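Local coordinates for PAN2-PAN3 deadenylation complex catalytic subunit pan2 (Neurospora crassa, PDB 4CZW), which probably shortens the poly(A) tails of mRNA as the metal-dependent exonuclease of the PAN2-PAN3 deadenylation complex, with a pseudo-protease domain as scaffold, at residues A[24-29]-A[554-559]; A[572-577]-A[625-630]; A[581-586]-A[633-638]. One frame throughout, in Å; residues are numbered along the deposited sequence.

Contact 1: A[24-29]-A[554-559]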
# COMPACT_ATOMS: atom_id res chain seq x y z
N GLY A 24 -17.46 16.91 5.93
CA GLY A 24 -16.44 15.91 6.18
C GLY A 24 -15.13 16.12 5.44
O GLY A 24 -14.79 17.24 5.06
N VAL A 25 -14.40 15.03 5.24
CA VAL A 25 -13.10 15.05 4.58
C VAL A 25 -13.16 15.48 3.12
O VAL A 25 -12.20 16.03 2.58
CB VAL A 25 -12.43 13.67 4.64
CG1 VAL A 25 -11.78 13.44 5.99
CG2 VAL A 25 -13.45 12.59 4.35
N ASP A 26 -14.29 15.20 2.47
CA ASP A 26 -14.42 15.40 1.03
C ASP A 26 -14.28 16.87 0.62
O ASP A 26 -13.82 17.16 -0.48
CB ASP A 26 -15.76 14.86 0.53
CG ASP A 26 -15.74 13.35 0.36
OD1 ASP A 26 -14.71 12.81 -0.11
OD2 ASP A 26 -16.76 12.71 0.69
N ASP A 27 -14.68 17.77 1.50
CA ASP A 27 -14.64 19.19 1.18
C ASP A 27 -13.25 19.78 1.39
O ASP A 27 -12.92 20.83 0.83
CB ASP A 27 -15.67 19.96 2.02
CG ASP A 27 -16.07 21.28 1.39
OD1 ASP A 27 -16.24 21.33 0.16
OD2 ASP A 27 -16.21 22.27 2.14
N PHE A 28 -12.43 19.11 2.19
CA PHE A 28 -11.06 19.55 2.46
C PHE A 28 -10.25 19.60 1.17
O PHE A 28 -10.26 18.65 0.39
CB PHE A 28 -10.39 18.64 3.49
CG PHE A 28 -9.01 19.08 3.89
CD1 PHE A 28 -8.82 20.02 4.88
CD2 PHE A 28 -7.89 18.53 3.27
CE1 PHE A 28 -7.55 20.42 5.25
CE2 PHE A 28 -6.62 18.92 3.64
CZ PHE A 28 -6.45 19.87 4.63
N ASP A 29 -9.53 20.70 0.97
CA ASP A 29 -8.80 20.92 -0.27
C ASP A 29 -7.44 20.22 -0.28
O ASP A 29 -6.42 20.84 0.01
CB ASP A 29 -8.63 22.41 -0.51
CG ASP A 29 -8.13 22.72 -1.91
OD1 ASP A 29 -8.26 21.86 -2.80
OD2 ASP A 29 -7.62 23.84 -2.12
N ASP A 554 -18.71 6.71 -1.38
CA ASP A 554 -18.67 5.26 -1.31
C ASP A 554 -17.24 4.74 -1.46
O ASP A 554 -16.74 4.02 -0.60
CB ASP A 554 -19.57 4.64 -2.38
CG ASP A 554 -21.03 4.97 -2.18
OD1 ASP A 554 -21.47 6.04 -2.65
OD2 ASP A 554 -21.75 4.15 -1.57
N PHE A 555 -16.59 5.14 -2.55
CA PHE A 555 -15.23 4.70 -2.86
C PHE A 555 -14.24 5.04 -1.75
O PHE A 555 -13.29 4.29 -1.50
CB PHE A 555 -14.76 5.32 -4.17
CG PHE A 555 -15.49 4.79 -5.38
CD1 PHE A 555 -16.04 3.53 -5.38
CD2 PHE A 555 -15.61 5.57 -6.52
CE1 PHE A 555 -16.71 3.04 -6.49
CE2 PHE A 555 -16.27 5.10 -7.63
CZ PHE A 555 -16.82 3.83 -7.62
N ARG A 556 -14.47 6.16 -1.08
CA ARG A 556 -13.60 6.59 0.01
C ARG A 556 -13.67 5.64 1.20
O ARG A 556 -12.64 5.26 1.77
CB ARG A 556 -13.95 8.01 0.45
CG ARG A 556 -13.39 8.39 1.80
CD ARG A 556 -13.45 9.89 2.02
NE ARG A 556 -12.47 10.59 1.20
CZ ARG A 556 -11.23 10.85 1.58
NH1 ARG A 556 -10.81 10.47 2.78
NH2 ARG A 556 -10.40 11.50 0.77
N VAL A 557 -14.88 5.24 1.57
CA VAL A 557 -15.08 4.34 2.69
C VAL A 557 -14.76 2.90 2.28
O VAL A 557 -14.26 2.11 3.09
CB VAL A 557 -16.53 4.42 3.23
CG1 VAL A 557 -16.71 3.52 4.44
CG2 VAL A 557 -16.86 5.86 3.58
N ILE A 558 -15.02 2.57 1.02
CA ILE A 558 -14.60 1.29 0.46
C ILE A 558 -13.07 1.24 0.43
O ILE A 558 -12.48 0.16 0.49
CB ILE A 558 -15.18 1.09 -0.97
CG1 ILE A 558 -16.70 0.93 -0.91
CG2 ILE A 558 -14.58 -0.14 -1.65
CD1 ILE A 558 -17.35 0.77 -2.27
N ASN A 559 -12.46 2.42 0.37
CA ASN A 559 -11.00 2.58 0.27
C ASN A 559 -10.48 2.00 -1.04
O ASN A 559 -9.71 1.05 -1.06
CB ASN A 559 -10.30 1.92 1.47
CG ASN A 559 -8.88 2.43 1.67
OD1 ASN A 559 -8.22 2.08 2.65
ND2 ASN A 559 -8.41 3.27 0.75
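Val25 and Asp26 both meet Arg556, the valine over a face of its guanidinium and the aspartate obliquely, near NE, where a turn of the USP-like part comes up to helix 551-558 of the RNase H-like exonuclease fold, a small example of how one arginine can serve both apolar and charged neighbours. The apolar share belongs to Val25. Its CG2 lies 3.6 Å from Arg556 CD and 3.7 Å from Arg556 NH1. The arginine leaves the helix with CG anti to the backbone N (chi1 163°); the chain then folds about its CG-CD bond (chi3 -72°), which brings one face of the guanidinium against the valine.

The charged share is led by Glu42, which forms a salt bridge with NH2; the bond to Asp26 is the long one. Asp26 OD1 lies 3.4 Å from Arg556 NE, with the carboxylate and guanidinium planes 81° apart, so the two groups do not pair side by side; Asp26 is also poorly ordered. Replacing Arg556 by an alanine would probably leave both Asp26 and Glu42 without their cationic mate and strip Val25 CG2 of the flat surface it lies on.

The helix packs Val557 and Ile558 against strands of the exonuclease sheet, and Asp554, probably a ligand of the catalytic metals, lies beside Asp445 without touching 24-29, its OD2 hydrogen-bonded to Thr446 OG1. A Schellman motif ends the helix, with Asn559 as its positive-phi residue. On the USP-like side the turn is closed by the backbone bond from Phe28 N to Val25 O, 3.1 Å long.

Contact 2: A[572-577]-A[625-630]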
# COMPACT_ATOMS: atom_id res chain seq x y z
N ILE A 572 -23.24 13.80 -10.74
CA ILE A 572 -22.41 14.67 -11.57
C ILE A 572 -23.12 14.98 -12.88
O ILE A 572 -23.06 16.11 -13.38
CB ILE A 572 -21.05 14.02 -11.86
CG1 ILE A 572 -20.29 13.75 -10.55
CG2 ILE A 572 -20.21 14.90 -12.79
CD1 ILE A 572 -18.95 13.08 -10.75
N ILE A 573 -23.80 13.98 -13.43
CA ILE A 573 -24.52 14.11 -14.69
C ILE A 573 -25.58 15.20 -14.64
O ILE A 573 -25.63 16.07 -15.52
CB ILE A 573 -25.19 12.77 -15.08
CG1 ILE A 573 -24.14 11.76 -15.54
CG2 ILE A 573 -26.21 12.99 -16.18
CD1 ILE A 573 -24.71 10.42 -15.93
N PHE A 574 -26.42 15.17 -13.61
CA PHE A 574 -27.51 16.13 -13.50
C PHE A 574 -27.11 17.39 -12.74
O PHE A 574 -27.79 17.80 -11.79
CB PHE A 574 -28.73 15.48 -12.84
CG PHE A 574 -29.40 14.45 -13.71
CD1 PHE A 574 -30.27 14.85 -14.71
CD2 PHE A 574 -29.17 13.10 -13.53
CE1 PHE A 574 -30.89 13.91 -15.52
CE2 PHE A 574 -29.79 12.16 -14.33
CZ PHE A 574 -30.65 12.57 -15.33
N MSE A 575 -26.00 17.99 -13.15
CA MSE A 575 -25.59 19.28 -12.63
C MSE A 575 -25.69 20.35 -13.70
O MSE A 575 -25.33 20.11 -14.85
CB MSE A 575 -24.15 19.23 -12.10
CG MSE A 575 -23.97 18.48 -10.80
SE MSE A 575 -22.17 18.73 -10.09
CE MSE A 575 -21.14 18.31 -11.69
N LYS A 576 -26.18 21.53 -13.33
CA LYS A 576 -26.07 22.68 -14.21
C LYS A 576 -24.68 23.27 -14.00
O LYS A 576 -24.35 23.70 -12.90
CB LYS A 576 -27.17 23.71 -13.94
CG LYS A 576 -27.67 24.42 -15.19
CD LYS A 576 -28.84 25.34 -14.90
CE LYS A 576 -28.39 26.75 -14.52
NZ LYS A 576 -27.66 26.80 -13.22
N PRO A 577 -23.86 23.28 -15.07
CA PRO A 577 -22.41 23.49 -15.06
C PRO A 577 -21.84 24.49 -14.05
O PRO A 577 -20.87 24.14 -13.37
CB PRO A 577 -22.13 23.95 -16.50
CG PRO A 577 -23.15 23.23 -17.30
CD PRO A 577 -24.39 23.16 -16.44
N GLY A 625 -32.84 15.01 -27.54
CA GLY A 625 -32.46 16.41 -27.44
C GLY A 625 -33.28 17.23 -26.47
O GLY A 625 -33.40 18.45 -26.63
N SER A 626 -33.84 16.59 -25.45
CA SER A 626 -34.66 17.28 -24.48
C SER A 626 -33.95 17.46 -23.14
O SER A 626 -34.53 17.96 -22.18
CB SER A 626 -35.98 16.54 -24.27
OG SER A 626 -35.76 15.25 -23.73
N PHE A 627 -32.69 17.05 -23.08
CA PHE A 627 -31.94 17.08 -21.82
C PHE A 627 -31.70 18.50 -21.30
O PHE A 627 -31.75 18.74 -20.10
CB PHE A 627 -30.59 16.37 -21.98
CG PHE A 627 -29.74 16.42 -20.74
CD1 PHE A 627 -30.09 15.71 -19.61
CD2 PHE A 627 -28.59 17.20 -20.70
CE1 PHE A 627 -29.32 15.76 -18.47
CE2 PHE A 627 -27.81 17.25 -19.57
CZ PHE A 627 -28.18 16.53 -18.45
N HIS A 628 -31.44 19.43 -22.22
CA HIS A 628 -31.21 20.82 -21.83
C HIS A 628 -32.44 21.41 -21.14
O HIS A 628 -32.32 22.10 -20.13
CB HIS A 628 -30.85 21.67 -23.05
CG HIS A 628 -30.78 23.13 -22.77
ND1 HIS A 628 -29.76 23.70 -22.02
CD2 HIS A 628 -31.59 24.16 -23.12
CE1 HIS A 628 -29.95 25.00 -21.93
NE2 HIS A 628 -31.06 25.30 -22.58
N ASP A 629 -33.61 21.12 -21.69
CA ASP A 629 -34.87 21.61 -21.12
C ASP A 629 -35.14 20.98 -19.76
O ASP A 629 -35.62 21.65 -18.84
CB ASP A 629 -36.03 21.33 -22.08
CG ASP A 629 -35.88 22.06 -23.40
OD1 ASP A 629 -35.33 23.19 -23.40
OD2 ASP A 629 -36.30 21.51 -24.44
N VAL A 630 -34.85 19.69 -19.64
CA VAL A 630 -35.04 18.98 -18.38
C VAL A 630 -34.10 19.51 -17.30
O VAL A 630 -34.51 19.75 -16.17
CB VAL A 630 -34.82 17.46 -18.55
CG1 VAL A 630 -34.81 16.76 -17.20
CG2 VAL A 630 -35.88 16.86 -19.46
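Phe627 brings the rim of its ring to Phe574, with CE1 of Phe627 and CE1 of Phe574 3.8 Å apart. The pair illustrates how two phenylalanines can pack without adopting either textbook geometry: the planes are inclined at 54° and the centroids lie 6.0 Å apart, neither stacked nor edge-to-face. Phe574 CE1 sits near the plane of the Phe627 ring, at its edge. So does the backbone Ile573 O, which lies 3.9 Å from Phe627 CZ. Phe627 stretches out from the first turn of its helix to reach the turn after helix 570-573, because chi1 of 177° sets CG trans to the main-chain nitrogen. Ile573 CG2 lies above one face of the Phe574 ring, towards its rim. Phe574 itself is the centre of an inverse gamma turn just after helix 570-573, where the chain leaves helical geometry.

The aromatic pair belongs to a larger apolar cluster away from the probable catalytic metal ligands and the zinc sites. Tyr618 of helix 604-623 meets Phe627 edge-to-face, Phe621 and Met622 of that helix also touch it, and Phe574 rests on Leu588 and Leu592 of helix 585-592 and on Leu634 of helix 627-634.

Contact 3: A[581-586]-A[633-638]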
# COMPACT_ATOMS: atom_id res chain seq x y z
N ARG A 581 -23.57 22.42 -7.55
CA ARG A 581 -24.44 21.84 -6.53
C ARG A 581 -25.08 20.57 -7.06
O ARG A 581 -25.57 20.54 -8.19
CB ARG A 581 -25.51 22.84 -6.09
CG ARG A 581 -24.97 24.04 -5.33
CD ARG A 581 -26.09 24.99 -4.92
NE ARG A 581 -25.59 26.14 -4.18
CZ ARG A 581 -26.35 27.15 -3.75
NH1 ARG A 581 -27.65 27.14 -3.99
NH2 ARG A 581 -25.80 28.16 -3.08
N LYS A 582 -25.08 19.52 -6.25
CA LYS A 582 -25.57 18.22 -6.68
C LYS A 582 -26.98 17.94 -6.18
O LYS A 582 -27.32 18.23 -5.03
CB LYS A 582 -24.62 17.11 -6.22
CG LYS A 582 -23.21 17.27 -6.75
CD LYS A 582 -22.28 16.20 -6.19
CE LYS A 582 -20.87 16.37 -6.73
NZ LYS A 582 -20.83 16.22 -8.21
N ILE A 583 -27.81 17.38 -7.05
CA ILE A 583 -29.19 17.05 -6.72
C ILE A 583 -29.26 15.72 -5.98
O ILE A 583 -28.50 14.80 -6.27
CB ILE A 583 -30.08 16.99 -7.98
CG1 ILE A 583 -29.86 18.22 -8.86
CG2 ILE A 583 -31.55 16.87 -7.61
CD1 ILE A 583 -30.31 19.52 -8.22
N SER A 584 -30.18 15.63 -5.02
CA SER A 584 -30.38 14.40 -4.25
C SER A 584 -30.87 13.25 -5.13
O SER A 584 -31.50 13.48 -6.16
CB SER A 584 -31.37 14.64 -3.11
OG SER A 584 -31.73 13.43 -2.49
N LEU A 585 -30.58 12.03 -4.71
CA LEU A 585 -31.06 10.84 -5.41
C LEU A 585 -32.58 10.75 -5.33
O LEU A 585 -33.24 10.33 -6.28
CB LEU A 585 -30.42 9.58 -4.82
CG LEU A 585 -30.90 8.24 -5.39
CD1 LEU A 585 -30.36 8.02 -6.80
CD2 LEU A 585 -30.52 7.08 -4.48
N ALA A 586 -33.13 11.14 -4.18
CA ALA A 586 -34.56 11.08 -3.95
C ALA A 586 -35.32 12.07 -4.83
O ALA A 586 -36.38 11.75 -5.36
CB ALA A 586 -34.87 11.34 -2.48
N ALA A 633 -35.29 22.72 -16.06
CA ALA A 633 -36.48 22.54 -15.23
C ALA A 633 -36.11 22.07 -13.83
O ALA A 633 -36.78 22.43 -12.86
CB ALA A 633 -37.43 21.54 -15.89
N LEU A 634 -35.05 21.28 -13.73
CA LEU A 634 -34.55 20.80 -12.45
C LEU A 634 -34.10 21.96 -11.56
O LEU A 634 -34.20 21.89 -10.34
CB LEU A 634 -33.39 19.83 -12.65
CG LEU A 634 -33.74 18.34 -12.77
CD1 LEU A 634 -32.53 17.55 -13.24
CD2 LEU A 634 -34.24 17.80 -11.44
N TYR A 635 -33.62 23.03 -12.19
CA TYR A 635 -33.14 24.19 -11.45
C TYR A 635 -34.06 25.39 -11.65
O TYR A 635 -33.79 26.26 -12.48
CB TYR A 635 -31.71 24.53 -11.86
CG TYR A 635 -30.69 23.46 -11.50
CD1 TYR A 635 -30.43 22.40 -12.36
CD2 TYR A 635 -29.97 23.53 -10.31
CE1 TYR A 635 -29.50 21.43 -12.04
CE2 TYR A 635 -29.04 22.56 -9.98
CZ TYR A 635 -28.81 21.51 -10.85
OH TYR A 635 -27.88 20.55 -10.52
N LYS A 636 -35.14 25.43 -10.88
CA LYS A 636 -36.07 26.56 -10.91
C LYS A 636 -36.44 27.01 -9.50
O LYS A 636 -36.49 28.21 -9.22
CB LYS A 636 -37.35 26.19 -11.68
CG LYS A 636 -37.13 26.02 -13.17
CD LYS A 636 -36.61 27.30 -13.79
CE LYS A 636 -36.39 27.13 -15.28
NZ LYS A 636 -35.87 28.39 -15.89
N LYS A 637 -36.68 26.06 -8.61
CA LYS A 637 -37.01 26.38 -7.23
C LYS A 637 -36.04 25.72 -6.26
O LYS A 637 -35.12 25.01 -6.68
CB LYS A 637 -38.45 25.97 -6.92
CG LYS A 637 -39.48 26.57 -7.87
CD LYS A 637 -40.86 25.98 -7.65
CE LYS A 637 -41.88 26.55 -8.63
NZ LYS A 637 -43.20 25.88 -8.45
N GLY A 638 -36.23 25.98 -4.97
CA GLY A 638 -35.35 25.43 -3.96
C GLY A 638 -35.52 23.93 -3.83
O GLY A 638 -35.38 23.37 -2.75
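Tyr635 and Ile583 reach towards each other from opposite directions and meet at the phenolic end of the ring. Ile583 CD1 lies 3.6 Å from Tyr635 CZ and 3.7 Å from Tyr635 CE2, coming up obliquely to the ring, while Ile583 CG1 approaches Tyr635 OH to 3.5 Å. Both torsions of the isoleucine matter here: CG1 stands anti to the carbonyl carbon, and a second bend (chi2 -66°) carries CD1 to the tyrosine. The backbone Arg581 O lies near the ring plane, at its edge, 3.3 Å from Tyr635 OH; the Arg581 side chain sets out towards 633-638, but its end leads away. The hydroxyl has its hydrogen bond with another carbonyl, Phe574 O, so a single phenol lies close to two peptide oxygens, and Lys576 adds a cation-pi contact to the same ring.

In the next shell, Leu634 points towards the 581-586 segment and packs on Phe587 and Tyr591, and Ile583 rests on Leu588, all three partners belonging to helix 585-592, for which Ser584 occupies the N-cap position. Leu585 touches Asp607, probably a ligand of the catalytic metals. Here the loop into helix 585-592 meets Tyr635, just past the end of helix 627-634, the last modelled helix, on the helical side of an RNase H-like DEDD exonuclease domain.

Overall arrangement
Contacts 2 and 3 form one continuous patch, their centres 11 Å apart, and their segments alternate along the chain. The join is direct: Phe574 O of contact 2 lies 3.0 Å from Tyr635 OH of contact 3, and Met575 packs against Lys582. Both use helix 627-634. Contact 1 stands apart, its centre 26 Å from that of contact 2 and 22 Å from that of contact 3. It ties the USP-like part to the exonuclease, whereas the others join elements within the exonuclease. Segment 554-559 carries Asp554, one of the four probable catalytic metal ligands, although Asp554 itself does not touch 24-29; in contact 3, Leu585 of 581-586 touches Asp607, another of the four.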